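PDB 4TRT: DNA polymerase III subunit beta from Deinococcus radiodurans, which probably tethers DNA polymerases and other proteins to DNA, conferring processivity, as a ring-shaped head-to-tail homodimer that encircles the duplex. Local coordinates for residues 131-136 with 178-183; 135-140 with 165-170; 156-161 with 187-192. All blocks are in the same frame, centred on the assembly; numbering follows the deposited sequence.

Interaction 1: 131-136 with 178-183; sequences GELSRA and RDFPAS
The ring of Phe-180 is met obliquely by Glu-132, Leu-133 and Ala-136, residues within about one turn of helix 130-140. Ala-136 takes one corner, its CB 3.6 Å from Phe-180 CD1. At the far end of the ring, CD1 of Leu-133 approaches Phe-180 CZ to 3.6 Å. Glu-132 slides past Phe-180 in the opposite direction, its CB 4.1 Å from Phe-180 CD2. A bend at chi2 (-79°) turns the carboxylate carbon of Glu-132 toward Pro-181, and OE1 ends 3.6 Å from Pro-181 CD. Segment 131-136 of the helix runs almost antiparallel to residues 178-181 of strand 175-181 (176°), the helix-on-sheet layer of the central domain; in this family such helices line the inside of the ring. Next to the aromatic ring, CB and CG of Arg-178 rest against Ala-136, CG standing 4.1 Å from Ala-136 CB, while its guanidinium goes on to Ser-139 OG through NH1 and to Gly-351 O through NE. A further shell positions the parts: Asp-129 OD2 accepts the N-H of Glu-132 near the start of the helix, and Ala-165 and Val-167 of strand 164-170 pack on Phe-180.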
ATOM      1  N   GLY A 131      -4.260  -3.788  26.718  1.00 51.93           N
ATOM      2  CA  GLY A 131      -3.031  -3.354  26.055  1.00 52.45           C
ATOM      3  C   GLY A 131      -1.865  -4.301  26.308  1.00 48.71           C
ATOM      4  O   GLY A 131      -1.112  -4.619  25.397  1.00 46.76           O
ATOM      5  N   GLU A 132      -1.725  -4.744  27.553  1.00 49.42           N
ATOM      6  CA  GLU A 132      -0.693  -5.708  27.912  1.00 47.99           C
ATOM      7  C   GLU A 132      -0.949  -7.004  27.157  1.00 44.28           C
ATOM      8  O   GLU A 132      -0.036  -7.587  26.571  1.00 41.32           O
ATOM      9  CB  GLU A 132      -0.691  -5.982  29.418  1.00 50.99           C
ATOM     10  CG  GLU A 132      -0.245  -4.811  30.292  1.00 55.58           C
ATOM     11  CD  GLU A 132       1.260  -4.621  30.339  1.00 57.23           C
ATOM     12  OE1 GLU A 132       2.004  -5.393  29.688  1.00 57.02           O
ATOM     13  OE2 GLU A 132       1.701  -3.680  31.029  1.00 63.14           O
ATOM     14  N   LEU A 133      -2.200  -7.447  27.165  1.00 43.86           N
ATOM     15  CA  LEU A 133      -2.566  -8.696  26.500  1.00 43.07           C
ATOM     16  C   LEU A 133      -2.325  -8.622  24.990  1.00 41.40           C
ATOM     17  O   LEU A 133      -1.810  -9.560  24.401  1.00 41.34           O
ATOM     18  CB  LEU A 133      -4.024  -9.040  26.793  1.00 43.38           C
ATOM     19  CG  LEU A 133      -4.531 -10.332  26.155  1.00 42.38           C
ATOM     20  CD1 LEU A 133      -3.752 -11.519  26.712  1.00 40.77           C
ATOM     21  CD2 LEU A 133      -6.021 -10.499  26.444  1.00 44.13           C
ATOM     22  N   SER A 134      -2.697  -7.508  24.373  1.00 39.85           N
ATOM     23  CA  SER A 134      -2.496  -7.308  22.944  1.00 40.05           C
ATOM     24  C   SER A 134      -1.026  -7.333  22.535  1.00 41.21           C
ATOM     25  O   SER A 134      -0.660  -7.978  21.559  1.00 40.67           O
ATOM     26  CB  SER A 134      -3.113  -5.981  22.507  1.00 42.39           C
ATOM     27  OG  SER A 134      -3.009  -5.835  21.098  1.00 43.83           O
ATOM     28  N   ARG A 135      -0.181  -6.621  23.272  1.00 45.61           N
ATOM     29  CA  ARG A 135       1.254  -6.609  22.951  1.00 46.37           C
ATOM     30  C   ARG A 135       1.873  -8.003  23.196  1.00 41.17           C
ATOM     31  O   ARG A 135       2.708  -8.437  22.421  1.00 39.54           O
ATOM     32  CB  ARG A 135       1.987  -5.448  23.660  1.00 51.52           C
ATOM     33  CG  ARG A 135       2.075  -4.173  22.807  1.00 58.54           C
ATOM     34  CD  ARG A 135       2.651  -2.959  23.522  1.00 62.06           C
ATOM     35  NE  ARG A 135       1.593  -2.139  24.123  1.00 67.16           N
ATOM     36  CZ  ARG A 135       1.142  -2.222  25.379  1.00 68.59           C
ATOM     37  NH1 ARG A 135       1.650  -3.094  26.238  1.00 70.62           N
ATOM     38  NH2 ARG A 135       0.166  -1.410  25.784  1.00 69.76           N
ATOM     39  N   ALA A 136       1.407  -8.736  24.210  1.00 41.04           N
ATOM     40  CA  ALA A 136       1.848 -10.116  24.421  1.00 40.04           C
ATOM     41  C   ALA A 136       1.442 -11.006  23.248  1.00 39.84           C
ATOM     42  O   ALA A 136       2.276 -11.716  22.689  1.00 36.84           O
ATOM     43  CB  ALA A 136       1.327 -10.677  25.737  1.00 39.23           C
ATOM     44  N   ARG A 178       5.676 -14.605  25.960  1.00 35.07           N
ATOM     45  CA  ARG A 178       5.709 -13.316  26.623  1.00 36.42           C
ATOM     46  C   ARG A 178       4.925 -13.359  27.931  1.00 38.85           C
ATOM     47  O   ARG A 178       3.760 -13.762  27.942  1.00 37.09           O
ATOM     48  CB  ARG A 178       5.176 -12.207  25.723  1.00 37.60           C
ATOM     49  CG  ARG A 178       5.417 -10.821  26.325  1.00 41.17           C
ATOM     50  CD  ARG A 178       5.848  -9.796  25.297  1.00 42.30           C
ATOM     51  NE  ARG A 178       6.373  -8.595  25.941  1.00 43.91           N
ATOM     52  CZ  ARG A 178       6.867  -7.546  25.293  1.00 44.77           C
ATOM     53  NH1 ARG A 178       6.931  -7.535  23.969  1.00 44.11           N
ATOM     54  NH2 ARG A 178       7.321  -6.507  25.982  1.00 47.91           N
ATOM     55  N   ASP A 179       5.593 -12.975  29.013  1.00 42.15           N
ATOM     56  CA  ASP A 179       4.999 -12.812  30.347  1.00 45.77           C
ATOM     57  C   ASP A 179       4.517 -11.388  30.473  1.00 47.75           C
ATOM     58  O   ASP A 179       5.173 -10.470  29.976  1.00 49.60           O
ATOM     59  CB  ASP A 179       6.042 -13.080  31.447  1.00 47.57           C
ATOM     60  CG  ASP A 179       6.393 -14.549  31.579  1.00 48.97           C
ATOM     61  OD1 ASP A 179       5.469 -15.389  31.617  1.00 50.48           O
ATOM     62  OD2 ASP A 179       7.592 -14.889  31.621  1.00 51.79           O
ATOM     63  N   PHE A 180       3.376 -11.199  31.133  1.00 48.44           N
ATOM     64  CA  PHE A 180       2.819  -9.870  31.336  1.00 50.76           C
ATOM     65  C   PHE A 180       2.001  -9.788  32.646  1.00 52.38           C
ATOM     66  O   PHE A 180       1.538 -10.811  33.143  1.00 51.50           O
ATOM     67  CB  PHE A 180       1.978  -9.479  30.112  1.00 47.88           C
ATOM     68  CG  PHE A 180       0.810 -10.394  29.844  1.00 45.12           C
ATOM     69  CD1 PHE A 180       0.984 -11.591  29.173  1.00 44.02           C
ATOM     70  CD2 PHE A 180      -0.475 -10.040  30.247  1.00 47.71           C
ATOM     71  CE1 PHE A 180      -0.092 -12.435  28.923  1.00 43.73           C
ATOM     72  CE2 PHE A 180      -1.560 -10.877  30.000  1.00 44.24           C
ATOM     73  CZ  PHE A 180      -1.368 -12.074  29.334  1.00 43.44           C
ATOM     74  N   PRO A 181       1.836  -8.574  33.218  1.00 57.61           N
ATOM     75  CA  PRO A 181       1.038  -8.419  34.448  1.00 59.84           C
ATOM     76  C   PRO A 181      -0.417  -8.873  34.301  1.00 60.78           C
ATOM     77  O   PRO A 181      -1.051  -8.626  33.271  1.00 57.09           O
ATOM     78  CB  PRO A 181       1.088  -6.909  34.725  1.00 62.85           C
ATOM     79  CG  PRO A 181       2.266  -6.404  33.965  1.00 62.60           C
ATOM     80  CD  PRO A 181       2.415  -7.293  32.773  1.00 59.01           C
ATOM     81  N   ALA A 182      -0.940  -9.524  35.333  1.00 65.97           N
ATOM     82  CA  ALA A 182      -2.314 -10.008  35.306  1.00 69.57           C
ATOM     83  C   ALA A 182      -2.977  -9.846  36.678  1.00 78.11           C
ATOM     84  O   ALA A 182      -2.318  -9.932  37.719  1.00 79.49           O
ATOM     85  CB  ALA A 182      -2.349 -11.462  34.857  1.00 68.17           C
ATOM     86  N   SER A 183      -4.278  -9.567  36.667  1.00 84.53           N
ATOM     87  CA  SER A 183      -5.094  -9.649  37.877  1.00 92.29           C
ATOM     88  C   SER A 183      -5.568 -11.089  37.853  1.00 92.95           C
ATOM     89  O   SER A 183      -6.654 -11.405  37.357  1.00 96.21           O
ATOM     90  CB  SER A 183      -6.249  -8.646  37.841  1.00 93.98           C
ATOM     91  OG  SER A 183      -6.851  -8.512  39.116  1.00100.01           O
TER

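Interaction 2: 135-140 with 165-170; sequences RAFSSV and ARVVAS
Val-167 rises from its strand into the underside of helix 130-140, and tracing it outward maps the contact. Its CB already touches the helix, 4.1 Å from Val-140 CG2. From there the two methyls part. With chi1 at -74°, CG1 sits anti to the carbonyl carbon and meets the ring of Phe-137, 3.8 Å from CE1; the two side chains cross at about a right angle. CG2, lying between the backbone N and the carbonyl carbon, reaches two residues one helical turn apart: it is 3.6 Å from Ala-136 CB, equally near the carbonyl oxygen of Ala-136, and 3.8 Å from Val-140 CG2. One methyl thus bridges the two turns.

Further along, the carbonyl oxygen of Val-140 comes 3.2 Å from Ala-169 CB, a close approach that the small residue permits. An alanine in place of Val-140 would probably leave CB and CG2 of Val-167 without their neighbours on this turn and open a gap toward Ile-156 and Ala-176, which also touch Val-140. The last turn carries an additional tie, since Ser-139 OG donates to Arg-135 O at 2.8 Å and also bonds Arg-178 NH1. Phe-137, whose CB points away from the strand, spans onward to Val-196, Leu-199 and Ile-200 of helix 193-202. Segments 135-140 and 165-170 run in nearly the same direction, 21° apart, and the interface is apolar and buried. This is an alpha-beta layer in which helices 130-140 and 193-202 pack together against a sheet, as in the domains of the DNA polymerase III beta subunit family, where paired helices lie inside the ring and sheets outside.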
ATOM      1  N   ARG A 135      -0.181  -6.621  23.272  1.00 45.61           N
ATOM      2  CA  ARG A 135       1.254  -6.609  22.951  1.00 46.37           C
ATOM      3  C   ARG A 135       1.873  -8.003  23.196  1.00 41.17           C
ATOM      4  O   ARG A 135       2.708  -8.437  22.421  1.00 39.54           O
ATOM      5  CB  ARG A 135       1.987  -5.448  23.660  1.00 51.52           C
ATOM      6  CG  ARG A 135       2.075  -4.173  22.807  1.00 58.54           C
ATOM      7  CD  ARG A 135       2.651  -2.959  23.522  1.00 62.06           C
ATOM      8  NE  ARG A 135       1.593  -2.139  24.123  1.00 67.16           N
ATOM      9  CZ  ARG A 135       1.142  -2.222  25.379  1.00 68.59           C
ATOM     10  NH1 ARG A 135       1.650  -3.094  26.238  1.00 70.62           N
ATOM     11  NH2 ARG A 135       0.166  -1.410  25.784  1.00 69.76           N
ATOM     12  N   ALA A 136       1.407  -8.736  24.210  1.00 41.04           N
ATOM     13  CA  ALA A 136       1.848 -10.116  24.421  1.00 40.04           C
ATOM     14  C   ALA A 136       1.442 -11.006  23.248  1.00 39.84           C
ATOM     15  O   ALA A 136       2.276 -11.716  22.689  1.00 36.84           O
ATOM     16  CB  ALA A 136       1.327 -10.677  25.737  1.00 39.23           C
ATOM     17  N   PHE A 137       0.173 -10.949  22.857  1.00 39.87           N
ATOM     18  CA  PHE A 137      -0.304 -11.658  21.658  1.00 38.43           C
ATOM     19  C   PHE A 137       0.538 -11.363  20.426  1.00 37.70           C
ATOM     20  O   PHE A 137       0.944 -12.282  19.709  1.00 37.93           O
ATOM     21  CB  PHE A 137      -1.758 -11.293  21.321  1.00 40.83           C
ATOM     22  CG  PHE A 137      -2.800 -12.017  22.133  1.00 40.90           C
ATOM     23  CD1 PHE A 137      -2.579 -13.282  22.671  1.00 39.88           C
ATOM     24  CD2 PHE A 137      -4.058 -11.442  22.296  1.00 41.52           C
ATOM     25  CE1 PHE A 137      -3.576 -13.925  23.392  1.00 41.33           C
ATOM     26  CE2 PHE A 137      -5.051 -12.084  23.005  1.00 41.07           C
ATOM     27  CZ  PHE A 137      -4.809 -13.319  23.563  1.00 42.28           C
ATOM     28  N   SER A 138       0.801 -10.084  20.183  1.00 39.05           N
ATOM     29  CA  SER A 138       1.540  -9.650  18.991  1.00 38.97           C
ATOM     30  C   SER A 138       2.992 -10.127  19.006  1.00 39.24           C
ATOM     31  O   SER A 138       3.595 -10.285  17.955  1.00 39.03           O
ATOM     32  CB  SER A 138       1.540  -8.125  18.877  1.00 41.65           C
ATOM     33  OG  SER A 138       0.257  -7.651  18.559  1.00 45.09           O
ATOM     34  N   SER A 139       3.540 -10.332  20.204  1.00 38.70           N
ATOM     35  CA  SER A 139       4.915 -10.784  20.368  1.00 38.39           C
ATOM     36  C   SER A 139       5.088 -12.271  20.078  1.00 38.98           C
ATOM     37  O   SER A 139       6.195 -12.679  19.712  1.00 39.42           O
ATOM     38  CB  SER A 139       5.409 -10.495  21.786  1.00 37.32           C
ATOM     39  OG  SER A 139       5.410  -9.096  21.997  1.00 37.72           O
ATOM     40  N   VAL A 140       4.035 -13.084  20.266  1.00 36.63           N
ATOM     41  CA  VAL A 140       4.169 -14.557  20.118  1.00 33.68           C
ATOM     42  C   VAL A 140       3.426 -15.180  18.951  1.00 35.03           C
ATOM     43  O   VAL A 140       3.733 -16.300  18.576  1.00 35.50           O
ATOM     44  CB  VAL A 140       3.800 -15.299  21.412  1.00 33.18           C
ATOM     45  CG1 VAL A 140       4.568 -14.681  22.582  1.00 32.11           C
ATOM     46  CG2 VAL A 140       2.276 -15.312  21.625  1.00 30.43           C
ATOM     47  N   ALA A 165       0.663 -13.378  34.013  1.00 49.51           N
ATOM     48  CA  ALA A 165       0.160 -14.325  33.042  1.00 46.30           C
ATOM     49  C   ALA A 165       1.194 -14.477  31.921  1.00 43.74           C
ATOM     50  O   ALA A 165       2.148 -13.697  31.834  1.00 39.61           O
ATOM     51  CB  ALA A 165      -1.159 -13.826  32.482  1.00 46.08           C
ATOM     52  N   ARG A 166       0.982 -15.462  31.057  1.00 40.08           N
ATOM     53  CA  ARG A 166       1.930 -15.765  29.997  1.00 39.88           C
ATOM     54  C   ARG A 166       1.187 -16.239  28.764  1.00 39.41           C
ATOM     55  O   ARG A 166       0.219 -17.001  28.875  1.00 40.98           O
ATOM     56  CB  ARG A 166       2.880 -16.868  30.466  1.00 41.52           C
ATOM     57  CG  ARG A 166       3.707 -17.500  29.364  1.00 40.51           C
ATOM     58  CD  ARG A 166       4.642 -18.552  29.927  1.00 42.26           C
ATOM     59  NE  ARG A 166       5.769 -17.940  30.590  1.00 43.55           N
ATOM     60  CZ  ARG A 166       6.886 -18.571  30.918  1.00 45.52           C
ATOM     61  NH1 ARG A 166       7.034 -19.870  30.673  1.00 46.53           N
ATOM     62  NH2 ARG A 166       7.860 -17.895  31.496  1.00 47.08           N
ATOM     63  N   VAL A 167       1.628 -15.789  27.590  1.00 35.82           N
ATOM     64  CA  VAL A 167       1.159 -16.384  26.336  1.00 34.85           C
ATOM     65  C   VAL A 167       2.306 -17.102  25.661  1.00 33.52           C
ATOM     66  O   VAL A 167       3.449 -16.661  25.739  1.00 30.93           O
ATOM     67  CB  VAL A 167       0.535 -15.375  25.346  1.00 35.88           C
ATOM     68  CG1 VAL A 167      -0.852 -14.952  25.824  1.00 36.98           C
ATOM     69  CG2 VAL A 167       1.466 -14.191  25.118  1.00 35.00           C
ATOM     70  N   VAL A 168       1.981 -18.215  25.007  1.00 32.66           N
ATOM     71  CA  VAL A 168       2.976 -19.072  24.380  1.00 33.85           C
ATOM     72  C   VAL A 168       2.445 -19.574  23.039  1.00 34.46           C
ATOM     73  O   VAL A 168       1.281 -19.991  22.935  1.00 34.08           O
ATOM     74  CB  VAL A 168       3.310 -20.297  25.266  1.00 35.28           C
ATOM     75  CG1 VAL A 168       4.515 -21.070  24.723  1.00 34.57           C
ATOM     76  CG2 VAL A 168       3.554 -19.886  26.710  1.00 35.72           C
ATOM     77  N   ALA A 169       3.305 -19.537  22.020  1.00 32.83           N
ATOM     78  CA  ALA A 169       3.019 -20.175  20.747  1.00 31.63           C
ATOM     79  C   ALA A 169       4.217 -21.005  20.305  1.00 34.01           C
ATOM     80  O   ALA A 169       5.365 -20.723  20.691  1.00 33.09           O
ATOM     81  CB  ALA A 169       2.695 -19.112  19.718  1.00 31.53           C
ATOM     82  N   SER A 170       3.945 -22.030  19.493  1.00 34.56           N
ATOM     83  CA  SER A 170       4.968 -22.936  19.047  1.00 34.57           C
ATOM     84  C   SER A 170       4.494 -23.789  17.876  1.00 36.42           C
ATOM     85  O   SER A 170       3.297 -23.976  17.666  1.00 35.11           O
ATOM     86  CB  SER A 170       5.392 -23.854  20.206  1.00 35.95           C
ATOM     87  OG  SER A 170       6.417 -24.739  19.815  1.00 36.73           O
TER

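Interaction 3: 156-161 with 187-192; sequences IKLEHH and KNLIIP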
ATOM      1  N   ILE A 156      -2.814 -20.168  20.487  1.00 35.16           N
ATOM      2  CA  ILE A 156      -1.922 -19.520  21.428  1.00 34.53           C
ATOM      3  C   ILE A 156      -2.380 -19.898  22.847  1.00 35.93           C
ATOM      4  O   ILE A 156      -3.555 -19.709  23.204  1.00 34.49           O
ATOM      5  CB  ILE A 156      -1.924 -17.979  21.272  1.00 34.46           C
ATOM      6  CG1 ILE A 156      -1.187 -17.512  20.010  1.00 35.99           C
ATOM      7  CG2 ILE A 156      -1.205 -17.347  22.460  1.00 33.10           C
ATOM      8  CD1 ILE A 156      -1.722 -18.025  18.710  1.00 37.24           C
ATOM      9  N   LYS A 157      -1.462 -20.423  23.657  1.00 33.32           N
ATOM     10  CA  LYS A 157      -1.793 -20.779  25.028  1.00 35.00           C
ATOM     11  C   LYS A 157      -1.750 -19.530  25.902  1.00 36.10           C
ATOM     12  O   LYS A 157      -0.844 -18.731  25.775  1.00 34.99           O
ATOM     13  CB  LYS A 157      -0.816 -21.802  25.603  1.00 35.77           C
ATOM     14  CG  LYS A 157      -1.297 -22.436  26.915  1.00 37.78           C
ATOM     15  CD  LYS A 157      -0.155 -23.118  27.640  1.00 39.93           C
ATOM     16  CE  LYS A 157      -0.592 -23.962  28.834  1.00 43.40           C
ATOM     17  NZ  LYS A 157       0.611 -24.377  29.604  1.00 43.67           N
ATOM     18  N   LEU A 158      -2.745 -19.381  26.774  1.00 36.77           N
ATOM     19  CA  LEU A 158      -2.701 -18.390  27.845  1.00 37.84           C
ATOM     20  C   LEU A 158      -2.617 -19.125  29.183  1.00 38.75           C
ATOM     21  O   LEU A 158      -3.436 -20.000  29.463  1.00 42.05           O
ATOM     22  CB  LEU A 158      -3.950 -17.509  27.795  1.00 39.95           C
ATOM     23  CG  LEU A 158      -4.050 -16.468  28.923  1.00 44.37           C
ATOM     24  CD1 LEU A 158      -2.951 -15.432  28.748  1.00 43.33           C
ATOM     25  CD2 LEU A 158      -5.403 -15.776  28.940  1.00 46.20           C
ATOM     26  N   GLU A 159      -1.618 -18.779  29.991  1.00 40.88           N
ATOM     27  CA  GLU A 159      -1.413 -19.346  31.325  1.00 43.40           C
ATOM     28  C   GLU A 159      -1.565 -18.259  32.368  1.00 46.10           C
ATOM     29  O   GLU A 159      -1.068 -17.146  32.164  1.00 45.26           O
ATOM     30  CB  GLU A 159       0.025 -19.842  31.485  1.00 45.67           C
ATOM     31  CG  GLU A 159       0.430 -21.034  30.665  1.00 45.35           C
ATOM     32  CD  GLU A 159       1.908 -21.362  30.812  1.00 45.40           C
ATOM     33  OE1 GLU A 159       2.592 -20.783  31.675  1.00 47.27           O
ATOM     34  OE2 GLU A 159       2.400 -22.214  30.052  1.00 45.51           O
ATOM     35  N   HIS A 160      -2.205 -18.580  33.490  1.00 48.14           N
ATOM     36  CA  HIS A 160      -2.250 -17.672  34.643  1.00 53.21           C
ATOM     37  C   HIS A 160      -1.344 -18.138  35.757  1.00 57.58           C
ATOM     38  O   HIS A 160      -1.270 -19.334  36.048  1.00 58.99           O
ATOM     39  CB  HIS A 160      -3.674 -17.503  35.144  1.00 55.26           C
ATOM     40  CG  HIS A 160      -4.497 -16.574  34.293  1.00 55.41           C
ATOM     41  ND1 HIS A 160      -5.209 -16.996  33.230  1.00 57.09           N
ATOM     42  CD2 HIS A 160      -4.684 -15.199  34.373  1.00 55.34           C
ATOM     43  CE1 HIS A 160      -5.830 -15.943  32.671  1.00 56.32           C
ATOM     44  NE2 HIS A 160      -5.507 -14.846  33.373  1.00 54.89           N
ATOM     45  N   HIS A 161      -0.635 -17.186  36.366  1.00 59.73           N
ATOM     46  CA  HIS A 161       0.293 -17.455  37.477  1.00 64.03           C
ATOM     47  C   HIS A 161       0.178 -16.371  38.517  1.00 67.75           C
ATOM     48  O   HIS A 161       1.154 -15.671  38.797  1.00 69.69           O
ATOM     49  CB  HIS A 161       1.753 -17.505  37.000  1.00 63.00           C
ATOM     50  CG  HIS A 161       2.015 -18.475  35.872  1.00 62.04           C
ATOM     51  ND1 HIS A 161       2.400 -19.751  36.086  1.00 62.94           N
ATOM     52  CD2 HIS A 161       1.980 -18.301  34.484  1.00 58.58           C
ATOM     53  CE1 HIS A 161       2.577 -20.371  34.896  1.00 60.43           C
ATOM     54  NE2 HIS A 161       2.329 -19.481  33.921  1.00 56.60           N
ATOM     55  N   LYS A 187      -8.172 -19.744  34.345  1.00 59.10           N
ATOM     56  CA  LYS A 187      -7.782 -21.043  33.806  1.00 58.23           C
ATOM     57  C   LYS A 187      -7.009 -20.929  32.496  1.00 52.39           C
ATOM     58  O   LYS A 187      -7.128 -19.944  31.765  1.00 52.34           O
ATOM     59  CB  LYS A 187      -8.979 -21.984  33.660  1.00 61.20           C
ATOM     60  CG  LYS A 187     -10.003 -21.598  32.614  1.00 60.12           C
ATOM     61  CD  LYS A 187     -11.036 -22.700  32.446  1.00 62.57           C
ATOM     62  CE  LYS A 187     -11.959 -22.418  31.280  1.00 62.16           C
ATOM     63  NZ  LYS A 187     -13.007 -23.472  31.198  1.00 64.65           N
ATOM     64  N   ASN A 188      -6.227 -21.960  32.211  1.00 49.69           N
ATOM     65  CA  ASN A 188      -5.465 -22.011  30.988  1.00 49.15           C
ATOM     66  C   ASN A 188      -6.389 -22.194  29.796  1.00 45.95           C
ATOM     67  O   ASN A 188      -7.346 -22.973  29.856  1.00 41.85           O
ATOM     68  CB  ASN A 188      -4.410 -23.111  31.025  1.00 50.91           C
ATOM     69  CG  ASN A 188      -3.302 -22.822  32.018  1.00 52.39           C
ATOM     70  OD1 ASN A 188      -3.358 -21.845  32.781  1.00 56.54           O
ATOM     71  ND2 ASN A 188      -2.302 -23.683  32.032  1.00 51.54           N
ATOM     72  N   LEU A 189      -6.093 -21.444  28.739  1.00 42.94           N
ATOM     73  CA  LEU A 189      -6.900 -21.375  27.520  1.00 43.29           C
ATOM     74  C   LEU A 189      -5.973 -21.543  26.319  1.00 40.25           C
ATOM     75  O   LEU A 189      -4.810 -21.177  26.394  1.00 40.92           O
ATOM     76  CB  LEU A 189      -7.566 -19.998  27.404  1.00 44.07           C
ATOM     77  CG  LEU A 189      -8.482 -19.534  28.543  1.00 46.14           C
ATOM     78  CD1 LEU A 189      -8.810 -18.062  28.388  1.00 47.41           C
ATOM     79  CD2 LEU A 189      -9.755 -20.356  28.599  1.00 48.71           C
ATOM     80  N   ILE A 190      -6.493 -22.104  25.233  1.00 38.87           N
ATOM     81  CA  ILE A 190      -5.805 -22.113  23.953  1.00 37.11           C
ATOM     82  C   ILE A 190      -6.719 -21.432  22.944  1.00 36.07           C
ATOM     83  O   ILE A 190      -7.815 -21.921  22.665  1.00 34.51           O
ATOM     84  CB  ILE A 190      -5.461 -23.528  23.456  1.00 39.65           C
ATOM     85  CG1 ILE A 190      -4.639 -24.284  24.521  1.00 41.50           C
ATOM     86  CG2 ILE A 190      -4.713 -23.427  22.124  1.00 38.64           C
ATOM     87  CD1 ILE A 190      -4.468 -25.763  24.240  1.00 42.82           C
ATOM     88  N   ILE A 191      -6.261 -20.296  22.413  1.00 34.38           N
ATOM     89  CA  ILE A 191      -7.048 -19.448  21.522  1.00 36.22           C
ATOM     90  C   ILE A 191      -6.601 -19.655  20.064  1.00 35.83           C
ATOM     91  O   ILE A 191      -5.427 -19.544  19.775  1.00 36.07           O
ATOM     92  CB  ILE A 191      -6.856 -17.949  21.876  1.00 38.79           C
ATOM     93  CG1 ILE A 191      -7.080 -17.696  23.367  1.00 43.25           C
ATOM     94  CG2 ILE A 191      -7.750 -17.054  21.018  1.00 38.57           C
ATOM     95  CD1 ILE A 191      -8.494 -17.932  23.819  1.00 47.18           C
ATOM     96  N   PRO A 192      -7.539 -19.936  19.136  1.00 36.58           N
ATOM     97  CA  PRO A 192      -7.134 -20.104  17.735  1.00 36.00           C
ATOM     98  C   PRO A 192      -6.374 -18.877  17.228  1.00 37.35           C
ATOM     99  O   PRO A 192      -6.753 -17.749  17.562  1.00 36.96           O
ATOM    100  CB  PRO A 192      -8.465 -20.289  17.004  1.00 39.32           C
ATOM    101  CG  PRO A 192      -9.402 -20.796  18.038  1.00 39.73           C
ATOM    102  CD  PRO A 192      -8.986 -20.130  19.315  1.00 37.84           C
TER
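Lys-157 and Asn-188 are brought together by their first torsions. In Lys-157 CG stands anti to the backbone N (chi1 -167°) and the chain runs on extended, whereas Asn-188 has CG anti to the carbonyl carbon (chi1 -68°). The side chains cross obliquely, with Lys-157 CE 3.6 Å from Asn-188 ND2. The other branch of the amide lies beside the opposing backbone, Asn-188 OD1 being 3.5 Å from Glu-159 CA.

Beyond the amide, Lys-157 NZ forms a salt bridge with Glu-159 OE2 at 2.8 Å, arriving from above the carboxylate plane. His-161 NE2 donates to the anti lone pair of Glu-159 OE1 at 2.6 Å, with that oxygen in the plane of the imidazole. Tyr-238 OH is a further partner of OE2, so three groups fix the turn of this carboxylate.

Beneath these side chains is a regular antiparallel ladder. Leu-158 and Leu-189 form a hydrogen-bonded pair, with Leu-158 N to Leu-189 O at 2.8 Å and Leu-189 N to Leu-158 O at 3.1 Å; Ile-156 and Ile-191 repeat the pattern. Between them Lys-157 and Ile-190 make a non-hydrogen-bonded pair, their side chains on the face opposite the leucines. On the leucine side the chains lie side by side and point the same way, Leu-158 CD2 being 4.1 Å from Leu-189 CD1.

Within this chain strand 189-192 is the outermost of its sheet, and strand 155-161 is held on its other side by strand 164-170. The face bearing Ile-156, Leu-158, Leu-189 and Ile-191 packs inward, the isoleucines on Val-196 of helix 193-202, the leucines on Phe-210 of strand 207-212.

From the N terminus, helix 130-140 comes first and serves two contacts. Interactions 1 and 2 start from the same stretch of helix; interaction 2 closes the shorter loop, at strand 164-170, and interaction 1 the longer, at the next strand, 175-181. Interaction 3 opens within both loops, at strand 155-161, and closes beyond them at strand 189-192, so it crosses both. The fourth strand thus returns to the side of the first, with the helix seated on the second and third. Arg-166 and Asp-179 form a salt bridge between interactions 2 and 1, and Phe-180 touches Leu-158 of interaction 3. Strand 175-181 also adjoins 353-357, carrying the sheet into the C-terminal domain.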